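Local coordinates for protein probable transcriptional regulator (Pseudomonas aeruginosa, PDB 2ESN) that probably acts as a LysR-family transcriptional regulator, binding DNA through a winged helix-turn-helix and sensing an unidentified effector through its substrate-binding-like domain, at residues C[169-174]-C[300-305]; C[108-113]-C[278-283]; C[47-50]-C[54-57]; C[16-21]-C[71-76]. All blocks are in the same frame, centred on the assembly; numbering follows the deposited sequence.

Overall arrangement
The four contacts fall into two well-separated groups, one in each domain of the chain. Interactions 3 and 4 lie in the N-terminal DNA-binding part, their centres 11 Å apart, and touch where L48 and F57 meet F18 and L21; the 47-50/54-57 pair falls within the span bracketed by 16-21 and 71-76. Interactions 1 and 2 belong to the substrate-binding-like domain, with centres 10 Å apart, and share a sheet in which strands 168-183 and 278-285 are neighbours; along the chain their segments alternate. Between the groups the centres lie 46 to 57 Å apart without touching, consistent with separate DNA-binding and effector-sensing modules.

Interaction 1 (C[169-174]-C[300-305]); sequences QAHDWF and QLKGLD
In the LysR substrate-binding domain, whose fold resembles that of periplasmic binding proteins, W173 and H171 of a sheet strand meet L301 and K302 of the C-terminal helix 293-303. The backbones are closest at W173 and L301, with CA atoms 6.2 Å apart. The apolar half of the contact is a CH-pi interaction: L301 CD2 sits over one face of the indole, 4.1 Å from the centroid of the five-membered ring of W173. The approach is nearly perpendicular, since the methyl lies only 15° off the ring normal. It is displaced toward the rim, and its nearest ring atom is W173 CG at 3.9 Å from L301 CD2. The two side chains run side by side in the same direction. A chi1 of 59° places W173 CG between the backbone N and the carbonyl carbon, and from there the indole continues past L301 to L115 of helix 109-126 and to L280 of the adjacent strand. Both residues are buried, and the pair joins the C-terminal helix to strand 168-183. The second part of the contact is more exposed: K302 lies at the surface and starts out directed away from the strand, but its extended chain carries the ammonium back across H171, which it meets obliquely to the ring. There K302 NZ lies 3.6 Å from H171 NE2 and K302 CE lies 3.8 Å from H171 CD2.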
# COMPACT_ATOMS: atom_id res chain seq x y z
N GLN C 169 8.05 -2.44 -23.80
CA GLN C 169 7.92 -2.79 -25.22
C GLN C 169 6.52 -3.42 -25.50
O GLN C 169 5.90 -4.01 -24.60
CB GLN C 169 9.04 -3.78 -25.62
CG GLN C 169 9.00 -5.11 -24.83
CD GLN C 169 10.21 -6.02 -25.04
OE1 GLN C 169 11.14 -5.69 -25.80
NE2 GLN C 169 10.22 -7.17 -24.33
N ALA C 170 6.07 -3.33 -26.75
CA ALA C 170 4.75 -3.76 -27.19
C ALA C 170 4.86 -4.56 -28.50
O ALA C 170 5.75 -4.30 -29.33
CB ALA C 170 3.88 -2.56 -27.41
N HIS C 171 3.99 -5.56 -28.66
CA HIS C 171 3.93 -6.31 -29.90
C HIS C 171 2.49 -6.43 -30.33
O HIS C 171 1.62 -6.88 -29.55
CB HIS C 171 4.58 -7.69 -29.73
CG HIS C 171 6.07 -7.64 -29.65
ND1 HIS C 171 6.75 -7.55 -28.45
CD2 HIS C 171 7.02 -7.67 -30.62
CE1 HIS C 171 8.06 -7.54 -28.68
NE2 HIS C 171 8.25 -7.61 -29.99
N ASP C 172 2.22 -6.08 -31.58
CA ASP C 172 0.86 -6.11 -32.10
C ASP C 172 0.37 -7.52 -32.37
O ASP C 172 1.13 -8.36 -32.90
CB ASP C 172 0.78 -5.26 -33.35
CG ASP C 172 1.17 -3.83 -33.07
OD1 ASP C 172 1.00 -3.36 -31.91
OD2 ASP C 172 1.66 -3.19 -34.00
N TRP C 173 -0.87 -7.80 -31.98
CA TRP C 173 -1.45 -9.13 -32.30
C TRP C 173 -2.82 -9.23 -33.03
O TRP C 173 -3.20 -10.32 -33.50
CB TRP C 173 -1.37 -10.08 -31.09
CG TRP C 173 -2.07 -9.58 -29.87
CD1 TRP C 173 -1.57 -8.70 -28.96
CD2 TRP C 173 -3.40 -9.94 -29.41
NE1 TRP C 173 -2.51 -8.47 -27.98
CE2 TRP C 173 -3.63 -9.24 -28.21
CE3 TRP C 173 -4.42 -10.77 -29.91
CZ2 TRP C 173 -4.85 -9.35 -27.46
CZ3 TRP C 173 -5.63 -10.89 -29.19
CH2 TRP C 173 -5.84 -10.17 -27.98
N PHE C 174 -3.53 -8.12 -33.14
CA PHE C 174 -4.85 -8.11 -33.79
C PHE C 174 -5.25 -6.70 -34.19
O PHE C 174 -5.38 -5.81 -33.33
CB PHE C 174 -5.91 -8.63 -32.81
CG PHE C 174 -7.27 -8.82 -33.43
CD1 PHE C 174 -7.43 -9.56 -34.61
CD2 PHE C 174 -8.40 -8.29 -32.82
CE1 PHE C 174 -8.71 -9.75 -35.19
CE2 PHE C 174 -9.66 -8.48 -33.36
CZ PHE C 174 -9.84 -9.21 -34.56
N GLN C 300 4.61 -16.84 -29.60
CA GLN C 300 3.33 -17.53 -29.73
C GLN C 300 2.26 -16.64 -30.36
O GLN C 300 1.63 -17.06 -31.34
CB GLN C 300 2.83 -18.12 -28.40
CG GLN C 300 3.54 -19.38 -28.01
CD GLN C 300 3.51 -20.48 -29.11
OE1 GLN C 300 2.46 -21.06 -29.37
NE2 GLN C 300 4.67 -20.75 -29.73
N LEU C 301 2.09 -15.41 -29.85
CA LEU C 301 1.08 -14.49 -30.40
C LEU C 301 1.39 -14.02 -31.83
O LEU C 301 0.49 -13.54 -32.54
CB LEU C 301 0.89 -13.30 -29.49
CG LEU C 301 -0.09 -13.49 -28.34
CD1 LEU C 301 0.33 -14.63 -27.47
CD2 LEU C 301 -0.29 -12.19 -27.50
N LYS C 302 2.64 -14.21 -32.26
CA LYS C 302 3.11 -13.62 -33.49
C LYS C 302 2.30 -14.08 -34.65
O LYS C 302 1.61 -13.26 -35.26
CB LYS C 302 4.65 -13.75 -33.69
CG LYS C 302 5.35 -12.40 -33.30
CD LYS C 302 6.82 -12.49 -32.81
CE LYS C 302 7.25 -11.08 -32.32
NZ LYS C 302 8.45 -10.97 -31.35
N GLY C 303 2.29 -15.38 -34.92
CA GLY C 303 1.46 -15.85 -36.03
C GLY C 303 0.02 -16.21 -35.65
O GLY C 303 -0.76 -16.58 -36.53
N LEU C 304 -0.33 -16.09 -34.36
CA LEU C 304 -1.68 -16.48 -33.88
C LEU C 304 -2.91 -16.00 -34.70
O LEU C 304 -3.08 -14.81 -34.90
CB LEU C 304 -1.84 -16.11 -32.39
CG LEU C 304 -3.07 -16.72 -31.71
CD1 LEU C 304 -3.06 -18.29 -31.60
CD2 LEU C 304 -3.26 -16.08 -30.37
N ASP C 305 -3.78 -16.92 -35.15
CA ASP C 305 -5.05 -16.55 -35.88
C ASP C 305 -6.19 -16.27 -34.89
O ASP C 305 -6.68 -17.17 -34.17
CB ASP C 305 -5.47 -17.62 -36.93
CG ASP C 305 -6.95 -17.40 -37.50
OD1 ASP C 305 -7.44 -16.24 -37.73
OD2 ASP C 305 -7.63 -18.44 -37.76

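Interaction 2 (C[108-113]-C[278-283]); sequences TDYTAF and YVLRLY
Helix 109-113 passes almost at right angles over strand 278-283, at 84° and an axis separation of 10.6 Å, and the backbones come nearest at T111 CA and L280 CA, 7.9 Å apart. This is the helix-on-sheet layering of the alpha/beta LysR substrate-binding domain: helix 109-126 directly follows strand 102-107, and T108 occupies its N-cap position. Alternate strand residues Y278 and L280 face the helix and carry the contact. From the helix, Y110 holds CG anti to its amide nitrogen (chi1 177°), which extends the phenol toward the strand. Y278 arrives from the opposite direction, and each hydroxyl lies at the edge of the other ring, near its plane. Y110 OH and Y278 OH are hydrogen-bonded at 2.4 Å, so short that both the exact length and the direction of donation are doubtful. Y278 OH is also hydrogen-bonded to D176, which gives this buried hydroxyl a second partner. F113 of the same helix meets F241 of the second subunit edge-to-face. Two residues along the strand, L280 packs against both Y110 and T111. L280 CD1 approaches Y110 CE2 obliquely at 3.8 Å, and L280 CD2 touches both Y110 CE2, at 4.1 Å, and T111 CG2, at 4.2 Å.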
# COMPACT_ATOMS: atom_id res chain seq x y z
N THR C 108 -8.53 -7.18 -19.99
CA THR C 108 -9.93 -6.81 -19.79
C THR C 108 -10.84 -8.00 -20.22
O THR C 108 -10.33 -8.98 -20.73
CB THR C 108 -10.28 -5.57 -20.61
OG1 THR C 108 -10.03 -5.83 -21.98
CG2 THR C 108 -9.46 -4.37 -20.13
N ASP C 109 -12.17 -7.89 -20.05
CA ASP C 109 -13.03 -8.90 -20.63
C ASP C 109 -12.83 -8.94 -22.16
O ASP C 109 -12.77 -9.99 -22.73
CB ASP C 109 -14.49 -8.75 -20.19
CG ASP C 109 -15.28 -7.85 -21.10
OD1 ASP C 109 -14.74 -6.77 -21.46
OD2 ASP C 109 -16.40 -8.26 -21.49
N TYR C 110 -12.67 -7.80 -22.81
CA TYR C 110 -12.51 -7.85 -24.26
C TYR C 110 -11.25 -8.57 -24.71
O TYR C 110 -11.29 -9.37 -25.60
CB TYR C 110 -12.64 -6.48 -24.95
CG TYR C 110 -12.41 -6.62 -26.41
CD1 TYR C 110 -13.17 -7.47 -27.16
CD2 TYR C 110 -11.40 -5.91 -27.06
CE1 TYR C 110 -12.98 -7.66 -28.52
CE2 TYR C 110 -11.20 -6.08 -28.43
CZ TYR C 110 -11.98 -6.99 -29.14
OH TYR C 110 -11.78 -7.26 -30.49
N THR C 111 -10.11 -8.28 -24.10
CA THR C 111 -8.86 -8.83 -24.55
C THR C 111 -8.76 -10.31 -24.11
O THR C 111 -8.17 -11.13 -24.80
CB THR C 111 -7.62 -7.96 -24.09
OG1 THR C 111 -7.66 -7.77 -22.66
CG2 THR C 111 -7.55 -6.58 -24.80
N ALA C 112 -9.33 -10.66 -22.98
CA ALA C 112 -9.43 -12.08 -22.61
C ALA C 112 -10.24 -12.85 -23.67
O ALA C 112 -9.84 -13.93 -24.15
CB ALA C 112 -10.05 -12.22 -21.20
N PHE C 113 -11.37 -12.27 -24.06
CA PHE C 113 -12.18 -12.84 -25.11
C PHE C 113 -11.45 -12.99 -26.42
O PHE C 113 -11.64 -14.02 -27.12
CB PHE C 113 -13.48 -12.00 -25.30
CG PHE C 113 -14.13 -12.16 -26.67
CD1 PHE C 113 -15.00 -13.20 -26.94
CD2 PHE C 113 -13.83 -11.29 -27.69
CE1 PHE C 113 -15.59 -13.31 -28.21
CE2 PHE C 113 -14.38 -11.41 -28.94
CZ PHE C 113 -15.29 -12.42 -29.20
N TYR C 278 -8.28 -0.11 -34.44
CA TYR C 278 -7.46 -0.33 -33.27
C TYR C 278 -6.55 -1.52 -33.54
O TYR C 278 -6.81 -2.38 -34.42
CB TYR C 278 -8.31 -0.52 -32.00
CG TYR C 278 -9.14 -1.78 -31.99
CD1 TYR C 278 -10.44 -1.80 -32.52
CD2 TYR C 278 -8.63 -2.97 -31.44
CE1 TYR C 278 -11.22 -2.98 -32.48
CE2 TYR C 278 -9.38 -4.15 -31.40
CZ TYR C 278 -10.68 -4.17 -31.94
OH TYR C 278 -11.41 -5.35 -31.91
N VAL C 279 -5.45 -1.54 -32.81
CA VAL C 279 -4.53 -2.65 -32.90
C VAL C 279 -4.30 -3.08 -31.47
O VAL C 279 -3.85 -2.25 -30.66
CB VAL C 279 -3.19 -2.23 -33.60
CG1 VAL C 279 -2.23 -3.39 -33.64
CG2 VAL C 279 -3.49 -1.77 -35.02
N LEU C 280 -4.67 -4.33 -31.16
CA LEU C 280 -4.51 -4.86 -29.79
C LEU C 280 -3.05 -5.28 -29.63
O LEU C 280 -2.44 -5.76 -30.57
CB LEU C 280 -5.41 -6.08 -29.51
CG LEU C 280 -6.94 -5.86 -29.46
CD1 LEU C 280 -7.59 -7.14 -28.97
CD2 LEU C 280 -7.32 -4.70 -28.53
N ARG C 281 -2.49 -5.10 -28.45
CA ARG C 281 -1.09 -5.39 -28.29
C ARG C 281 -0.74 -6.05 -27.00
O ARG C 281 -1.51 -6.12 -26.05
CB ARG C 281 -0.19 -4.16 -28.57
CG ARG C 281 -0.74 -2.88 -28.11
CD ARG C 281 -0.41 -1.79 -29.10
NE ARG C 281 1.02 -1.67 -29.29
CZ ARG C 281 1.59 -0.89 -30.19
NH1 ARG C 281 0.83 -0.15 -31.01
NH2 ARG C 281 2.93 -0.83 -30.26
N LEU C 282 0.45 -6.62 -27.03
CA LEU C 282 0.96 -7.36 -25.91
C LEU C 282 2.09 -6.48 -25.39
O LEU C 282 3.05 -6.23 -26.10
CB LEU C 282 1.46 -8.71 -26.43
CG LEU C 282 2.15 -9.58 -25.40
CD1 LEU C 282 1.09 -10.07 -24.39
CD2 LEU C 282 2.97 -10.75 -26.06
N TYR C 283 1.94 -6.00 -24.17
CA TYR C 283 2.97 -5.21 -23.53
C TYR C 283 3.79 -6.01 -22.50
O TYR C 283 3.25 -6.83 -21.75
CB TYR C 283 2.37 -4.03 -22.80
CG TYR C 283 1.45 -3.17 -23.61
CD1 TYR C 283 0.06 -3.41 -23.59
CD2 TYR C 283 1.92 -2.06 -24.32
CE1 TYR C 283 -0.81 -2.63 -24.28
CE2 TYR C 283 1.03 -1.24 -25.03
CZ TYR C 283 -0.34 -1.54 -25.00
OH TYR C 283 -1.26 -0.76 -25.69

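Interaction 3 (C[47-50]-C[54-57]); sequences RLRQ and DELF
The chain turns back on itself after the helix, bringing R49 CA and D54 CA to a separation of 5.2 Å, and D54 N donates to R49 O at 3.1 Å. In the winged helix-turn-helix of LysR regulators, this turn joins helix 38-52, at the position of the recognition helix, to the first wing strand, 57-60. R49 is the central side chain. Its chain is extended from CG to NE and reaches along the returning backbone, where the guanidinium grips two carbonyls. R49 NE donates to E55 O at 2.8 Å in an almost straight bond (175°), with the oxygen in the guanidinium plane and the donor on a lone pair of the carbonyl. R49 NH2 reaches F57 O, also at 2.8 Å, but this bond is more bent (138°) and the oxygen is tilted from the plane. Two different N-H groups thus fix the rotation of the guanidinium. E55, bent at chi2, brings OE2 over one face of that group, a salt bridge with E55 OE2 3.5 Å from R49 NE that rests on charge alone, since no N-H points at the oxygen. E55 O accepts from F57 N as well. Between two buried leucines, L56 crosses L48 at about a right angle, L56 CD1 lying 3.9 Å from L48 CG, and W91 of the third subunit packs on L56. D54 closes an Asx turn: D54 OD2 accepts from L56 N at 2.7 Å, met from above the carboxylate plane.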
# COMPACT_ATOMS: atom_id res chain seq x y z
N ARG C 47 27.59 -37.41 8.08
CA ARG C 47 27.88 -36.03 8.40
C ARG C 47 26.68 -35.26 9.01
O ARG C 47 26.86 -34.47 9.93
CB ARG C 47 28.40 -35.32 7.15
CG ARG C 47 29.72 -35.89 6.62
CD ARG C 47 30.05 -35.14 5.36
NE ARG C 47 29.90 -33.72 5.68
CZ ARG C 47 29.72 -32.74 4.79
NH1 ARG C 47 29.69 -33.03 3.50
NH2 ARG C 47 29.61 -31.48 5.20
N LEU C 48 25.48 -35.47 8.46
CA LEU C 48 24.31 -34.80 8.95
C LEU C 48 24.01 -35.32 10.35
O LEU C 48 23.61 -34.53 11.23
CB LEU C 48 23.10 -34.99 7.99
CG LEU C 48 21.93 -33.99 8.24
CD1 LEU C 48 22.42 -32.51 8.33
CD2 LEU C 48 20.90 -34.03 7.20
N ARG C 49 24.19 -36.61 10.62
CA ARG C 49 23.95 -37.12 11.99
C ARG C 49 24.92 -36.45 13.02
O ARG C 49 24.56 -36.20 14.17
CB ARG C 49 24.13 -38.63 12.07
CG ARG C 49 23.07 -39.44 11.33
CD ARG C 49 23.38 -40.96 11.32
NE ARG C 49 22.14 -41.72 11.03
CZ ARG C 49 22.07 -42.87 10.35
NH1 ARG C 49 23.17 -43.43 9.86
NH2 ARG C 49 20.89 -43.46 10.17
N GLN C 50 26.14 -36.22 12.60
CA GLN C 50 27.12 -35.48 13.40
C GLN C 50 26.75 -34.01 13.50
O GLN C 50 26.78 -33.48 14.59
CB GLN C 50 28.51 -35.64 12.83
CG GLN C 50 29.05 -37.08 12.89
CD GLN C 50 28.96 -37.69 14.26
OE1 GLN C 50 29.28 -37.06 15.25
NE2 GLN C 50 28.53 -38.94 14.34
N ASP C 54 22.26 -36.45 16.18
CA ASP C 54 21.05 -37.27 16.27
C ASP C 54 21.19 -38.29 15.11
O ASP C 54 21.83 -37.98 14.08
CB ASP C 54 19.80 -36.37 16.09
CG ASP C 54 18.46 -37.10 16.39
OD1 ASP C 54 18.03 -37.14 17.56
OD2 ASP C 54 17.79 -37.63 15.46
N GLU C 55 20.61 -39.47 15.32
CA GLU C 55 20.44 -40.55 14.38
C GLU C 55 19.57 -40.15 13.22
O GLU C 55 19.82 -40.60 12.11
CB GLU C 55 19.74 -41.77 15.05
CG GLU C 55 20.58 -42.52 16.02
CD GLU C 55 21.98 -42.85 15.49
OE1 GLU C 55 22.89 -42.88 16.35
OE2 GLU C 55 22.19 -43.11 14.26
N LEU C 56 18.50 -39.41 13.51
CA LEU C 56 17.62 -38.81 12.47
C LEU C 56 16.69 -39.87 11.86
O LEU C 56 15.46 -39.67 11.78
CB LEU C 56 18.44 -38.16 11.33
CG LEU C 56 19.38 -37.05 11.79
CD1 LEU C 56 20.10 -36.48 10.63
CD2 LEU C 56 18.52 -35.94 12.44
N PHE C 57 17.31 -40.98 11.42
CA PHE C 57 16.57 -42.14 10.89
C PHE C 57 17.18 -43.43 11.43
O PHE C 57 18.37 -43.61 11.36
CB PHE C 57 16.64 -42.20 9.36
CG PHE C 57 16.14 -40.95 8.66
CD1 PHE C 57 16.97 -39.87 8.49
CD2 PHE C 57 14.82 -40.85 8.21
CE1 PHE C 57 16.53 -38.70 7.83
CE2 PHE C 57 14.34 -39.69 7.56
CZ PHE C 57 15.20 -38.62 7.37

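Interaction 4 (C[16-21]-C[71-76]); sequences LVFDAL and EHLAAA
Apolar packing centres on F18, whose ring reaches from helix 16-21 to L73 and A74 of helix 71-76. With CG anti to the backbone N (chi1 -176°), the phenyl projects straight at the second helix and is approached there in two ways. A74 sits at the ring edge: A74 CA lies in the ring plane, 3.6 Å from F18 CE1. The A74 methyl follows closely, with A74 CB 3.8 Å from F18 CE1. L73 instead comes over one face, where L73 CD2 is 4.2 Å from F18 CZ and offset toward the rim. The small alanine lets the ring edge come right up to the helix backbone, while the leucine methyl lies over the ring face. In the DNA-binding part of LysR regulators this pairing joins the first helix of the winged helix-turn-helix, 15-24, to the long linker helix 68-87, which in this family commonly mediates dimerisation. Consistent with that role, L73 also packs on W91 of the third subunit. Within the chain, F18 also touches L48 of helix 38-52. The polar part runs through one water beside the aromatic contact. It donates to D19 OD2 and to A74 O, each of these oxygens lying 2.7 Å from the water. D19 divides its carboxylate between two partners, since D19 OD1 forms a salt bridge with R23 NE while D19 OD2 takes the water.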
# COMPACT_ATOMS: atom_id res chain seq x y z
N LEU C 16 19.51 -31.29 1.66
CA LEU C 16 18.82 -31.98 0.54
C LEU C 16 18.81 -33.47 0.74
O LEU C 16 17.96 -34.14 0.13
CB LEU C 16 19.48 -31.79 -0.82
CG LEU C 16 19.60 -30.32 -1.17
CD1 LEU C 16 20.58 -30.27 -2.28
CD2 LEU C 16 18.21 -29.90 -1.60
N VAL C 17 19.82 -34.00 1.47
CA VAL C 17 19.92 -35.46 1.75
C VAL C 17 18.88 -35.79 2.80
O VAL C 17 18.08 -36.73 2.65
CB VAL C 17 21.40 -35.85 2.22
CG1 VAL C 17 21.46 -37.24 2.70
CG2 VAL C 17 22.39 -35.68 1.08
N PHE C 18 18.84 -34.97 3.85
CA PHE C 18 17.78 -35.05 4.83
C PHE C 18 16.38 -35.07 4.17
O PHE C 18 15.56 -35.91 4.50
CB PHE C 18 17.80 -33.90 5.83
CG PHE C 18 16.75 -34.03 6.92
CD1 PHE C 18 15.54 -33.40 6.82
CD2 PHE C 18 16.98 -34.85 8.04
CE1 PHE C 18 14.54 -33.55 7.85
CE2 PHE C 18 15.98 -34.98 9.07
CZ PHE C 18 14.78 -34.32 8.95
N ASP C 19 16.11 -34.08 3.32
CA ASP C 19 14.80 -33.95 2.71
C ASP C 19 14.43 -35.18 1.78
O ASP C 19 13.32 -35.70 1.86
CB ASP C 19 14.76 -32.66 1.91
CG ASP C 19 13.38 -32.41 1.25
OD1 ASP C 19 13.25 -32.60 0.03
OD2 ASP C 19 12.45 -32.00 1.97
N ALA C 20 15.36 -35.59 0.92
CA ALA C 20 15.20 -36.76 0.07
C ALA C 20 14.95 -38.05 0.87
O ALA C 20 14.07 -38.87 0.52
CB ALA C 20 16.37 -36.90 -0.77
N LEU C 21 15.69 -38.23 1.98
CA LEU C 21 15.57 -39.42 2.79
C LEU C 21 14.23 -39.36 3.53
O LEU C 21 13.61 -40.41 3.76
CB LEU C 21 16.72 -39.56 3.84
CG LEU C 21 17.30 -40.95 4.22
CD1 LEU C 21 18.01 -41.09 5.63
CD2 LEU C 21 16.43 -42.20 3.82
N GLU C 71 11.23 -35.55 12.58
CA GLU C 71 9.86 -35.22 12.20
C GLU C 71 9.58 -33.70 12.25
O GLU C 71 9.01 -33.17 11.32
CB GLU C 71 8.92 -35.96 13.15
CG GLU C 71 7.80 -36.70 12.46
CD GLU C 71 8.27 -37.99 11.82
OE1 GLU C 71 8.65 -38.94 12.54
OE2 GLU C 71 8.21 -38.05 10.57
N HIS C 72 9.99 -33.02 13.33
CA HIS C 72 9.76 -31.55 13.51
C HIS C 72 10.47 -30.71 12.43
O HIS C 72 9.91 -29.74 11.86
CB HIS C 72 10.20 -31.07 14.91
CG HIS C 72 9.68 -31.92 16.04
ND1 HIS C 72 8.57 -32.74 15.92
CD2 HIS C 72 10.09 -32.04 17.33
CE1 HIS C 72 8.34 -33.35 17.07
NE2 HIS C 72 9.25 -32.94 17.94
N LEU C 73 11.68 -31.17 12.11
CA LEU C 73 12.57 -30.48 11.18
C LEU C 73 12.20 -30.64 9.70
O LEU C 73 12.55 -29.78 8.88
CB LEU C 73 14.01 -30.97 11.43
CG LEU C 73 15.16 -30.37 10.58
CD1 LEU C 73 15.25 -28.84 10.74
CD2 LEU C 73 16.46 -31.01 10.98
N ALA C 74 11.46 -31.70 9.34
CA ALA C 74 11.29 -31.98 7.91
C ALA C 74 10.38 -31.02 7.25
O ALA C 74 10.53 -30.72 6.08
CB ALA C 74 10.78 -33.46 7.66
N ALA C 75 9.43 -30.51 8.01
CA ALA C 75 8.46 -29.57 7.47
C ALA C 75 9.16 -28.22 7.15
O ALA C 75 8.88 -27.62 6.11
CB ALA C 75 7.35 -29.37 8.47
N ALA C 76 9.96 -27.74 8.10
CA ALA C 76 10.88 -26.57 7.99
C ALA C 76 11.81 -26.70 6.79
O ALA C 76 11.86 -25.84 5.93
CB ALA C 76 11.70 -26.51 9.34
O HOH W 1 11.65 -32.61 4.51